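Local coordinates for erythrocyte membrane protein 1 (Plasmodium falciparum, PDB 2XU0) that probably binds receptors on host cells, here as the N-terminal segment and first Duffy-binding-like domain, the rosetting part of a parasite adhesin carried on infected red cells, at residues D140-F145 against V161-K166; D201-R206 against E254-I259; I329-V334 against S462-C467; R325-K330 against I378-W383. The protein carries 10 engineered substitutions. One frame throughout, in Å; residues are numbered along the deposited sequence.

Contact 1: residues D140-F145 against V161-K166; sequences DQNLEF and VLVTAK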
# COMPACT_ATOMS: atom_id res chain seq x y z
N ASP A 140 4.71 -13.16 -8.30
CA ASP A 140 3.92 -13.42 -9.51
C ASP A 140 4.64 -14.29 -10.57
O ASP A 140 4.10 -14.52 -11.66
CB ASP A 140 3.53 -12.05 -10.15
CG ASP A 140 4.70 -11.26 -10.76
OD1 ASP A 140 5.88 -11.59 -10.46
OD2 ASP A 140 4.44 -10.28 -11.48
N GLN A 141 5.86 -14.74 -10.26
CA GLN A 141 6.72 -15.50 -11.17
C GLN A 141 6.11 -16.69 -11.92
O GLN A 141 6.36 -16.84 -13.11
CB GLN A 141 8.06 -15.80 -10.52
CG GLN A 141 9.22 -15.78 -11.50
CD GLN A 141 9.74 -17.15 -11.84
OE1 GLN A 141 10.12 -17.42 -12.98
NE2 GLN A 141 9.80 -18.04 -10.84
N ASN A 142 5.22 -17.46 -11.26
CA ASN A 142 4.53 -18.61 -11.86
C ASN A 142 3.58 -18.20 -12.96
O ASN A 142 3.32 -19.00 -13.88
CB ASN A 142 3.79 -19.40 -10.78
CG ASN A 142 2.71 -18.63 -10.07
OD1 ASN A 142 2.94 -17.58 -9.45
ND2 ASN A 142 1.50 -19.15 -10.16
N LEU A 143 3.04 -16.96 -12.88
CA LEU A 143 2.13 -16.42 -13.89
C LEU A 143 2.87 -16.04 -15.19
O LEU A 143 2.21 -15.74 -16.17
CB LEU A 143 1.26 -15.26 -13.36
CG LEU A 143 0.42 -15.48 -12.07
CD1 LEU A 143 -0.52 -14.31 -11.82
CD2 LEU A 143 -0.41 -16.77 -12.16
N GLU A 144 4.23 -16.12 -15.20
CA GLU A 144 5.04 -15.87 -16.41
C GLU A 144 5.13 -17.14 -17.29
O GLU A 144 5.79 -17.13 -18.33
CB GLU A 144 6.46 -15.41 -16.05
CG GLU A 144 6.56 -14.13 -15.25
CD GLU A 144 7.98 -13.63 -15.03
OE1 GLU A 144 8.82 -13.83 -15.94
OE2 GLU A 144 8.25 -13.06 -13.95
N PHE A 145 4.41 -18.21 -16.89
CA PHE A 145 4.39 -19.53 -17.51
C PHE A 145 2.97 -20.03 -17.73
O PHE A 145 2.63 -21.17 -17.40
CB PHE A 145 5.21 -20.51 -16.64
CG PHE A 145 6.64 -20.05 -16.44
CD1 PHE A 145 7.61 -20.30 -17.39
CD2 PHE A 145 6.99 -19.31 -15.31
CE1 PHE A 145 8.92 -19.83 -17.23
CE2 PHE A 145 8.29 -18.83 -15.16
CZ PHE A 145 9.25 -19.12 -16.10
N VAL A 161 -3.32 -19.03 -9.95
CA VAL A 161 -3.60 -17.86 -9.12
C VAL A 161 -3.62 -18.20 -7.63
O VAL A 161 -3.11 -17.43 -6.82
CB VAL A 161 -4.85 -17.06 -9.62
CG1 VAL A 161 -5.14 -15.85 -8.71
CG2 VAL A 161 -4.66 -16.60 -11.07
N LEU A 162 -4.16 -19.38 -7.27
CA LEU A 162 -4.16 -19.83 -5.87
C LEU A 162 -2.74 -20.06 -5.40
O LEU A 162 -2.39 -19.67 -4.28
CB LEU A 162 -5.01 -21.09 -5.65
CG LEU A 162 -6.53 -21.01 -5.85
CD1 LEU A 162 -7.17 -22.28 -5.35
CD2 LEU A 162 -7.15 -19.84 -5.12
N VAL A 163 -1.88 -20.61 -6.29
CA VAL A 163 -0.44 -20.84 -6.00
C VAL A 163 0.23 -19.48 -5.75
O VAL A 163 0.99 -19.35 -4.78
CB VAL A 163 0.24 -21.66 -7.15
CG1 VAL A 163 1.77 -21.75 -6.96
CG2 VAL A 163 -0.37 -23.07 -7.27
N THR A 164 -0.10 -18.43 -6.57
CA THR A 164 0.46 -17.08 -6.39
C THR A 164 0.04 -16.54 -5.00
O THR A 164 0.89 -16.07 -4.23
CB THR A 164 -0.06 -16.15 -7.53
OG1 THR A 164 0.34 -16.64 -8.81
CG2 THR A 164 0.36 -14.72 -7.37
N ALA A 165 -1.27 -16.62 -4.70
CA ALA A 165 -1.84 -16.14 -3.44
C ALA A 165 -1.20 -16.79 -2.22
O ALA A 165 -0.73 -16.09 -1.33
CB ALA A 165 -3.36 -16.34 -3.45
N LYS A 166 -1.12 -18.15 -2.21
CA LYS A 166 -0.48 -18.89 -1.12
C LYS A 166 0.93 -18.34 -0.83
O LYS A 166 1.23 -17.93 0.31
CB LYS A 166 -0.43 -20.39 -1.46
CG LYS A 166 0.43 -21.23 -0.49
CD LYS A 166 0.86 -22.57 -1.11
CE LYS A 166 1.77 -23.41 -0.23
NZ LYS A 166 3.14 -22.84 -0.11
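Two first torsions bring the Asn142 amide within reach of the Thr164 hydroxyl: Asn142 CG stands between its own backbone N and carbonyl carbon (chi1 62°), while Thr164 OG1 lies beside its backbone N, anti to the carbonyl carbon (chi1 -61°). The amide reaches out from the short 3-10 turn around 141-144, and its OD1 comes within 2.8 Å of Thr164 OG1. The carbonyl oxygen of Asn160, one turn back on helix 154-175, also lies close to the hydroxyl. Asn160 O takes a hydrogen bond from Asn142 ND2, which ties the amide to the same turn of helix. In the Duffy-binding-like fold this joins the loop preceding a long helix to that helix's own side. Leu143 crosses Thr164 at about a right angle, its CD2 methyl 3.4 Å from Thr164 OG1. The same CD2 is 4.4 Å from Val161 CG2, a looser apolar touch. Asn142 ND2 also lies 4.1 Å from Val163 CB. Asp140 turns away from the helix; its OD1 forms a salt bridge with Arg100, which also pairs with Glu144.

Contact 2: residues D201-R206 against E254-I259; sequences DIVRGR and EDWWTI
Arg204 and Glu254 mark the closest backbone approach between two helices of the Duffy-binding-like domain, where helix 186-204 ends in a Schellman motif: Gly205 has positive phi, and Arg206 N bonds back to Asp201 O. The salt bridge from Arg206 NH2 to Glu254 OE1 is 3.0 Å long. The acceptor lies near the guanidinium plane, but the donor stands above the carboxylate plane, the planes being 75° apart. The cation-pi contact is off-centre: Arg204 CZ sits 4.2 Å from the centroid of the Trp257 five-membered ring, planes 37° apart. A bend at chi3 (-61°) sets Arg204 NE 4.0 Å from Trp257 CG. Trp257 CD1 lies over one face of the Arg204 guanidinium, Arg206 NH1 over the rim of the opposite face, which brings two probably positive groups close; Asp201 (weakly) and Asp307 O, acceptors for Arg204 NH2, may ease this. Asp307 OD2 accepts from Trp257 NE1. Apolar packing comes from Val203, with CG1 3.7 Å from Trp256 CE3 and CB 4.0 Å from Trp257 CE3. Two waters bridge the segments: one from Arg206 NE to Glu254 OE1, the other accepting from Arg204 NH1 at 3.0 Å and donating to Glu254 O at 2.7 Å.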
# COMPACT_ATOMS: atom_id res chain seq x y z
N ASP A 201 -5.87 -6.74 -9.74
CA ASP A 201 -5.56 -5.86 -10.88
C ASP A 201 -4.68 -6.52 -11.92
O ASP A 201 -4.86 -6.25 -13.10
CB ASP A 201 -5.07 -4.47 -10.44
CG ASP A 201 -6.20 -3.60 -9.90
OD1 ASP A 201 -7.38 -3.98 -10.10
OD2 ASP A 201 -5.91 -2.62 -9.19
N ILE A 202 -3.77 -7.43 -11.50
CA ILE A 202 -2.90 -8.16 -12.43
C ILE A 202 -3.78 -9.11 -13.25
O ILE A 202 -3.73 -9.10 -14.48
CB ILE A 202 -1.73 -8.91 -11.70
CG1 ILE A 202 -0.73 -7.92 -11.04
CG2 ILE A 202 -1.01 -9.84 -12.67
CD1 ILE A 202 0.13 -8.52 -9.89
N VAL A 203 -4.61 -9.90 -12.56
CA VAL A 203 -5.54 -10.83 -13.17
C VAL A 203 -6.43 -10.11 -14.16
O VAL A 203 -6.61 -10.60 -15.27
CB VAL A 203 -6.36 -11.61 -12.09
CG1 VAL A 203 -7.55 -12.33 -12.71
CG2 VAL A 203 -5.47 -12.59 -11.34
N ARG A 204 -6.97 -8.95 -13.79
CA ARG A 204 -7.90 -8.18 -14.65
C ARG A 204 -7.24 -7.36 -15.76
O ARG A 204 -7.93 -6.83 -16.62
CB ARG A 204 -8.84 -7.30 -13.79
CG ARG A 204 -9.88 -8.14 -12.99
CD ARG A 204 -10.65 -7.34 -11.95
NE ARG A 204 -9.78 -6.76 -10.93
CZ ARG A 204 -10.21 -6.14 -9.83
NH1 ARG A 204 -11.51 -6.03 -9.57
NH2 ARG A 204 -9.34 -5.62 -8.98
N GLY A 205 -5.92 -7.23 -15.71
CA GLY A 205 -5.18 -6.43 -16.68
C GLY A 205 -5.29 -4.93 -16.45
O GLY A 205 -5.08 -4.15 -17.39
N ARG A 206 -5.58 -4.51 -15.20
CA ARG A 206 -5.71 -3.11 -14.78
C ARG A 206 -4.45 -2.63 -14.08
O ARG A 206 -4.24 -1.42 -14.00
CB ARG A 206 -6.90 -2.97 -13.83
CG ARG A 206 -8.27 -3.25 -14.48
CD ARG A 206 -9.31 -3.26 -13.37
NE ARG A 206 -10.68 -3.52 -13.83
CZ ARG A 206 -11.73 -3.47 -13.02
NH1 ARG A 206 -11.58 -3.15 -11.74
NH2 ARG A 206 -12.94 -3.71 -13.49
N GLU A 254 -12.81 -9.32 -15.51
CA GLU A 254 -13.47 -8.67 -14.37
C GLU A 254 -14.38 -9.65 -13.64
O GLU A 254 -14.41 -9.66 -12.41
CB GLU A 254 -14.41 -7.56 -14.88
CG GLU A 254 -13.74 -6.23 -15.11
CD GLU A 254 -14.59 -5.19 -15.82
OE1 GLU A 254 -14.02 -4.15 -16.22
OE2 GLU A 254 -15.82 -5.41 -15.99
N ASP A 255 -15.22 -10.39 -14.43
CA ASP A 255 -16.18 -11.35 -13.90
C ASP A 255 -15.46 -12.57 -13.39
O ASP A 255 -15.80 -13.06 -12.33
CB ASP A 255 -17.22 -11.73 -14.96
CG ASP A 255 -18.19 -10.60 -15.23
OD1 ASP A 255 -18.04 -9.53 -14.59
OD2 ASP A 255 -19.12 -10.81 -16.02
N TRP A 256 -14.40 -13.00 -14.09
CA TRP A 256 -13.61 -14.10 -13.58
C TRP A 256 -13.10 -13.75 -12.18
O TRP A 256 -13.22 -14.56 -11.28
CB TRP A 256 -12.45 -14.45 -14.52
CG TRP A 256 -11.80 -15.76 -14.16
CD1 TRP A 256 -12.18 -17.00 -14.57
CD2 TRP A 256 -10.75 -15.96 -13.20
NE1 TRP A 256 -11.38 -17.96 -13.99
CE2 TRP A 256 -10.50 -17.35 -13.13
CE3 TRP A 256 -9.98 -15.09 -12.40
CZ2 TRP A 256 -9.51 -17.90 -12.30
CZ3 TRP A 256 -8.98 -15.63 -11.59
CH2 TRP A 256 -8.77 -17.02 -11.53
N TRP A 257 -12.55 -12.52 -12.00
CA TRP A 257 -12.03 -12.10 -10.71
C TRP A 257 -13.12 -12.14 -9.66
O TRP A 257 -12.97 -12.78 -8.62
CB TRP A 257 -11.38 -10.70 -10.77
CG TRP A 257 -10.90 -10.26 -9.41
CD1 TRP A 257 -11.55 -9.42 -8.55
CD2 TRP A 257 -9.82 -10.84 -8.66
NE1 TRP A 257 -10.86 -9.34 -7.35
CE2 TRP A 257 -9.84 -10.25 -7.37
CE3 TRP A 257 -8.82 -11.79 -8.96
CZ2 TRP A 257 -8.85 -10.52 -6.42
CZ3 TRP A 257 -7.84 -12.05 -8.01
CH2 TRP A 257 -7.87 -11.44 -6.75
N THR A 258 -14.21 -11.43 -9.93
CA THR A 258 -15.37 -11.34 -9.06
C THR A 258 -15.88 -12.70 -8.62
O THR A 258 -16.18 -12.87 -7.44
CB THR A 258 -16.44 -10.48 -9.73
OG1 THR A 258 -15.86 -9.20 -9.96
CG2 THR A 258 -17.69 -10.33 -8.88
N ILE A 259 -15.93 -13.66 -9.56
CA ILE A 259 -16.42 -15.00 -9.31
C ILE A 259 -15.48 -15.82 -8.44
O ILE A 259 -15.95 -16.53 -7.54
CB ILE A 259 -16.83 -15.70 -10.64
CG1 ILE A 259 -18.17 -15.12 -11.17
CG2 ILE A 259 -16.95 -17.23 -10.47
CD1 ILE A 259 -18.29 -15.14 -12.74
O HOH W 1 -13.78 -7.43 -10.97
O HOH W 2 -10.86 -4.02 -16.75

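Contact 3: residues I329-V334 against S462-C467; sequences IKIDKV and SISEYC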
# COMPACT_ATOMS: atom_id res chain seq x y z
N ILE A 329 10.62 5.40 12.69
CA ILE A 329 11.85 4.62 12.83
C ILE A 329 13.10 5.50 12.61
O ILE A 329 14.06 5.41 13.39
CB ILE A 329 11.84 3.42 11.87
CG1 ILE A 329 10.76 2.38 12.30
CG2 ILE A 329 13.25 2.79 11.75
CD1 ILE A 329 10.43 1.34 11.21
N LYS A 330 13.06 6.35 11.57
CA LYS A 330 14.19 7.21 11.23
C LYS A 330 14.41 8.31 12.25
O LYS A 330 15.56 8.58 12.56
CB LYS A 330 14.07 7.76 9.81
CG LYS A 330 14.02 6.66 8.79
CD LYS A 330 14.37 7.13 7.41
CE LYS A 330 14.45 5.93 6.50
NZ LYS A 330 15.84 5.47 6.27
N ILE A 331 13.34 8.91 12.80
CA ILE A 331 13.45 9.97 13.83
C ILE A 331 14.14 9.43 15.10
O ILE A 331 14.99 10.12 15.67
CB ILE A 331 12.08 10.63 14.13
CG1 ILE A 331 11.59 11.51 12.96
CG2 ILE A 331 12.06 11.39 15.49
CD1 ILE A 331 12.33 12.78 12.72
N ASP A 332 13.79 8.19 15.50
CA ASP A 332 14.36 7.48 16.65
C ASP A 332 15.86 7.26 16.52
O ASP A 332 16.58 7.46 17.50
CB ASP A 332 13.61 6.16 16.92
CG ASP A 332 12.22 6.35 17.50
OD1 ASP A 332 11.38 5.44 17.35
OD2 ASP A 332 11.97 7.42 18.12
N LYS A 333 16.33 6.93 15.29
CA LYS A 333 17.76 6.74 15.01
C LYS A 333 18.49 8.08 15.05
O LYS A 333 19.63 8.15 15.50
CB LYS A 333 17.98 6.02 13.67
CG LYS A 333 19.00 4.90 13.73
CD LYS A 333 20.44 5.40 13.57
CE LYS A 333 21.48 4.31 13.71
NZ LYS A 333 21.76 3.99 15.14
N VAL A 334 17.82 9.15 14.58
CA VAL A 334 18.38 10.51 14.62
C VAL A 334 18.48 10.96 16.09
O VAL A 334 19.53 11.47 16.51
CB VAL A 334 17.56 11.51 13.75
CG1 VAL A 334 17.88 12.96 14.10
CG2 VAL A 334 17.78 11.23 12.27
N SER A 462 9.94 18.39 7.02
CA SER A 462 10.97 19.28 7.55
C SER A 462 12.14 18.46 8.10
O SER A 462 12.03 17.25 8.23
CB SER A 462 10.38 20.11 8.69
OG SER A 462 9.88 19.27 9.72
N ILE A 463 13.21 19.16 8.53
CA ILE A 463 14.35 18.55 9.22
C ILE A 463 13.81 18.10 10.59
O ILE A 463 12.82 18.67 11.08
CB ILE A 463 15.54 19.55 9.40
CG1 ILE A 463 15.13 20.81 10.21
CG2 ILE A 463 16.24 19.90 8.07
CD1 ILE A 463 16.12 21.21 11.26
N SER A 464 14.43 17.08 11.20
CA SER A 464 14.03 16.62 12.53
C SER A 464 14.33 17.74 13.54
O SER A 464 15.30 18.48 13.36
CB SER A 464 14.85 15.39 12.94
OG SER A 464 14.63 15.10 14.32
N GLU A 465 13.52 17.84 14.61
CA GLU A 465 13.74 18.82 15.69
C GLU A 465 15.12 18.63 16.35
O GLU A 465 15.70 19.60 16.80
CB GLU A 465 12.61 18.76 16.74
CG GLU A 465 12.57 17.50 17.60
CD GLU A 465 11.73 17.59 18.86
OE1 GLU A 465 11.95 18.51 19.67
OE2 GLU A 465 10.87 16.70 19.05
N TYR A 466 15.62 17.39 16.38
CA TYR A 466 16.92 17.01 16.95
C TYR A 466 18.10 17.53 16.13
O TYR A 466 19.22 17.53 16.62
CB TYR A 466 16.99 15.48 17.16
CG TYR A 466 15.83 14.97 17.99
CD1 TYR A 466 15.63 15.41 19.29
CD2 TYR A 466 14.88 14.12 17.43
CE1 TYR A 466 14.52 15.01 20.03
CE2 TYR A 466 13.77 13.70 18.17
CZ TYR A 466 13.59 14.15 19.47
OH TYR A 466 12.52 13.73 20.21
N CYS A 467 17.83 17.99 14.91
CA CYS A 467 18.80 18.50 13.93
C CYS A 467 18.87 20.01 13.88
O CYS A 467 19.74 20.54 13.18
CB CYS A 467 18.51 17.92 12.55
SG CYS A 467 18.57 16.12 12.49
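Ile331 and Val334, one turn apart on helix 311-338, lie across from 462-467 in register, with CA separations of 6.8 Å from Ile331 to Ser464 and 7.1 Å from Val334 to Tyr466. Val334 CG1, anti to its backbone N (chi1 164°), touches three residues of the loop. Its nearest partner is Cys467 SG at 3.6 Å, followed by Ser464 OG and the CB of Tyr466. Ile331 divides its branches: CD1 lies 3.6 Å from both CB and OG of Ser464, whereas CG2 meets the Tyr466 ring at its edge, near the ring plane, 3.9 Å from CE2. The opposing loop is shaped by an ST turn, in which Ser464 OG accepts from Tyr466 N at 3.2 Å with an N-H...O angle of 152°, leading into the 3-10 turn 465-467. The hydroxyl oxygen that packs against the two aliphatic side chains is therefore also engaged by a backbone N-H. In this C-terminal part of the Duffy-binding-like domain, the Cys467-Cys377 disulfide ties the loop covalently to helix 371-407, while Val334 packs against the sulfur from helix 311-338. Glu465 CG lies over the centre of one face of the Tyr466 ring, 3.8 Å above its plane.

Contact 4: residues R325-K330 against I378-W383; sequences RIKKIK and IKYNEW
Trp383 meets Lys330 where the axes of segments 325-330 and 378-383 run nearly antiparallel (170°) and come within 11.5 Å. The lysine chain lies over one face of the indole: CD is 3.6 Å from Trp383 CD2, and CE stands directly above the centroid of the five-membered ring, also at 3.6 Å, in a CH-pi contact. NZ is still over that face, 4.5 Å from the centroid and 17° off the ring normal, a cation-pi interaction. The bend at chi4 (-99°) places NZ, which makes a salt bridge with Glu107. The six-membered end of the indole reaches the other helix, where CZ2 is 3.6 Å from Ile326 CG2 and CH2 packs on the backbone N and CB of Lys327. Tyr380 presents its ring edge to Lys330: Tyr380 CD1 is 3.7 Å from Lys330 CB, which lies near the ring plane. Tyr380 crosses the extended Lys327 chain obliquely, its OH 3.3 Å from Lys327 CE, while Lys327 NZ bonds to Thr460 O. Helices 311-338 and 371-407 thus pair in the C-terminal Duffy-binding-like subdomain; Phe323 meets the Trp383 ring in nearly parallel planes, and Ile331 and Val334 continue the packing around Tyr380.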
# COMPACT_ATOMS: atom_id res chain seq x y z
N ARG A 325 5.08 5.49 9.06
CA ARG A 325 5.61 4.37 9.85
C ARG A 325 7.14 4.44 9.86
O ARG A 325 7.71 4.51 10.94
CB ARG A 325 5.11 3.03 9.32
CG ARG A 325 5.72 1.82 10.06
CD ARG A 325 5.24 0.50 9.48
NE ARG A 325 5.91 0.15 8.22
CZ ARG A 325 7.10 -0.45 8.14
NH1 ARG A 325 7.78 -0.75 9.23
NH2 ARG A 325 7.61 -0.73 6.95
N ILE A 326 7.78 4.50 8.67
CA ILE A 326 9.23 4.61 8.48
C ILE A 326 9.81 5.89 9.09
O ILE A 326 10.90 5.83 9.66
CB ILE A 326 9.67 4.36 6.99
CG1 ILE A 326 9.29 2.94 6.48
CG2 ILE A 326 11.15 4.65 6.75
CD1 ILE A 326 9.71 1.80 7.38
N LYS A 327 9.11 7.03 8.97
CA LYS A 327 9.54 8.30 9.55
C LYS A 327 9.78 8.16 11.06
O LYS A 327 10.78 8.69 11.57
CB LYS A 327 8.54 9.44 9.26
CG LYS A 327 8.99 10.81 9.76
CD LYS A 327 7.94 11.90 9.47
CE LYS A 327 8.41 13.21 10.02
NZ LYS A 327 7.46 14.32 9.73
N LYS A 328 8.88 7.45 11.77
CA LYS A 328 9.03 7.22 13.21
C LYS A 328 10.32 6.44 13.50
O LYS A 328 11.08 6.83 14.40
CB LYS A 328 7.81 6.51 13.80
CG LYS A 328 6.69 7.48 14.14
CD LYS A 328 5.44 6.73 14.59
CE LYS A 328 4.20 7.55 14.39
NZ LYS A 328 3.05 6.71 13.97
N ILE A 329 10.62 5.40 12.69
CA ILE A 329 11.85 4.62 12.83
C ILE A 329 13.10 5.50 12.61
O ILE A 329 14.06 5.41 13.39
CB ILE A 329 11.84 3.42 11.87
CG1 ILE A 329 10.76 2.38 12.30
CG2 ILE A 329 13.25 2.79 11.75
CD1 ILE A 329 10.43 1.34 11.21
N LYS A 330 13.06 6.35 11.57
CA LYS A 330 14.19 7.21 11.23
C LYS A 330 14.41 8.31 12.25
O LYS A 330 15.56 8.58 12.56
CB LYS A 330 14.07 7.76 9.81
CG LYS A 330 14.02 6.66 8.79
CD LYS A 330 14.37 7.13 7.41
CE LYS A 330 14.45 5.93 6.50
NZ LYS A 330 15.84 5.47 6.27
N ILE A 378 22.04 14.51 7.99
CA ILE A 378 22.31 14.57 6.54
C ILE A 378 21.56 13.43 5.85
O ILE A 378 20.82 13.68 4.90
CB ILE A 378 23.84 14.54 6.24
CG1 ILE A 378 24.57 15.84 6.68
CG2 ILE A 378 24.15 14.13 4.78
CD1 ILE A 378 24.67 17.03 5.69
N LYS A 379 21.73 12.18 6.36
CA LYS A 379 21.07 10.98 5.87
C LYS A 379 19.52 11.06 5.98
O LYS A 379 18.82 10.68 5.03
CB LYS A 379 21.58 9.76 6.65
CG LYS A 379 22.70 8.98 5.96
CD LYS A 379 23.37 7.99 6.91
CE LYS A 379 22.75 6.61 6.89
NZ LYS A 379 23.32 5.73 7.94
N TYR A 380 19.01 11.54 7.13
CA TYR A 380 17.57 11.71 7.36
C TYR A 380 17.02 12.76 6.38
O TYR A 380 15.97 12.55 5.79
CB TYR A 380 17.28 12.14 8.81
CG TYR A 380 15.80 12.37 9.08
CD1 TYR A 380 14.93 11.30 9.26
CD2 TYR A 380 15.27 13.66 9.08
CE1 TYR A 380 13.56 11.50 9.46
CE2 TYR A 380 13.91 13.87 9.30
CZ TYR A 380 13.05 12.79 9.47
OH TYR A 380 11.71 13.00 9.68
N ASN A 381 17.73 13.87 6.20
CA ASN A 381 17.26 14.90 5.28
C ASN A 381 17.23 14.41 3.82
O ASN A 381 16.35 14.85 3.10
CB ASN A 381 18.10 16.18 5.37
CG ASN A 381 18.05 16.88 6.71
OD1 ASN A 381 17.17 16.66 7.54
ND2 ASN A 381 19.04 17.73 6.94
N GLU A 382 18.15 13.50 3.40
CA GLU A 382 18.10 13.02 2.01
C GLU A 382 16.84 12.17 1.77
O GLU A 382 16.17 12.35 0.74
CB GLU A 382 19.38 12.30 1.53
CG GLU A 382 19.72 10.93 2.08
CD GLU A 382 20.91 10.28 1.40
OE1 GLU A 382 21.46 9.31 1.96
OE2 GLU A 382 21.30 10.74 0.30
N TRP A 383 16.50 11.29 2.76
CA TRP A 383 15.29 10.48 2.68
C TRP A 383 14.05 11.36 2.63
O TRP A 383 13.22 11.13 1.77
CB TRP A 383 15.21 9.50 3.86
CG TRP A 383 13.96 8.67 3.86
CD1 TRP A 383 13.72 7.54 3.13
CD2 TRP A 383 12.80 8.88 4.67
NE1 TRP A 383 12.47 7.05 3.42
CE2 TRP A 383 11.90 7.83 4.39
CE3 TRP A 383 12.47 9.81 5.67
CZ2 TRP A 383 10.64 7.75 5.00
CZ3 TRP A 383 11.23 9.71 6.30
CH2 TRP A 383 10.34 8.69 5.96

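In the fold
The four contacts form two groups on opposite sides of the chain's centre. Contacts 1 and 2 have centres 14 Å apart and touch through Val161, whose CG2 is 4.1 Å from Val203 CG2 and 4.2 Å from Trp256 CH2, making helix 154-175 common to their packing. Contacts 3 and 4 are closer, with centres 7 Å apart. They share Ile329 and Lys330 on helix 311-338, and they touch where Val334 CG2 is 3.6 Å from Tyr380 CB and Ser464 N 3.8 Å from Tyr380 CE2. Between the groups, centres lie 34 to 43 Å apart and nothing touches. Contact 2 lies near the magnesium site: the Arg206 side chain is about 12 Å from that of Ile118, a magnesium ligand.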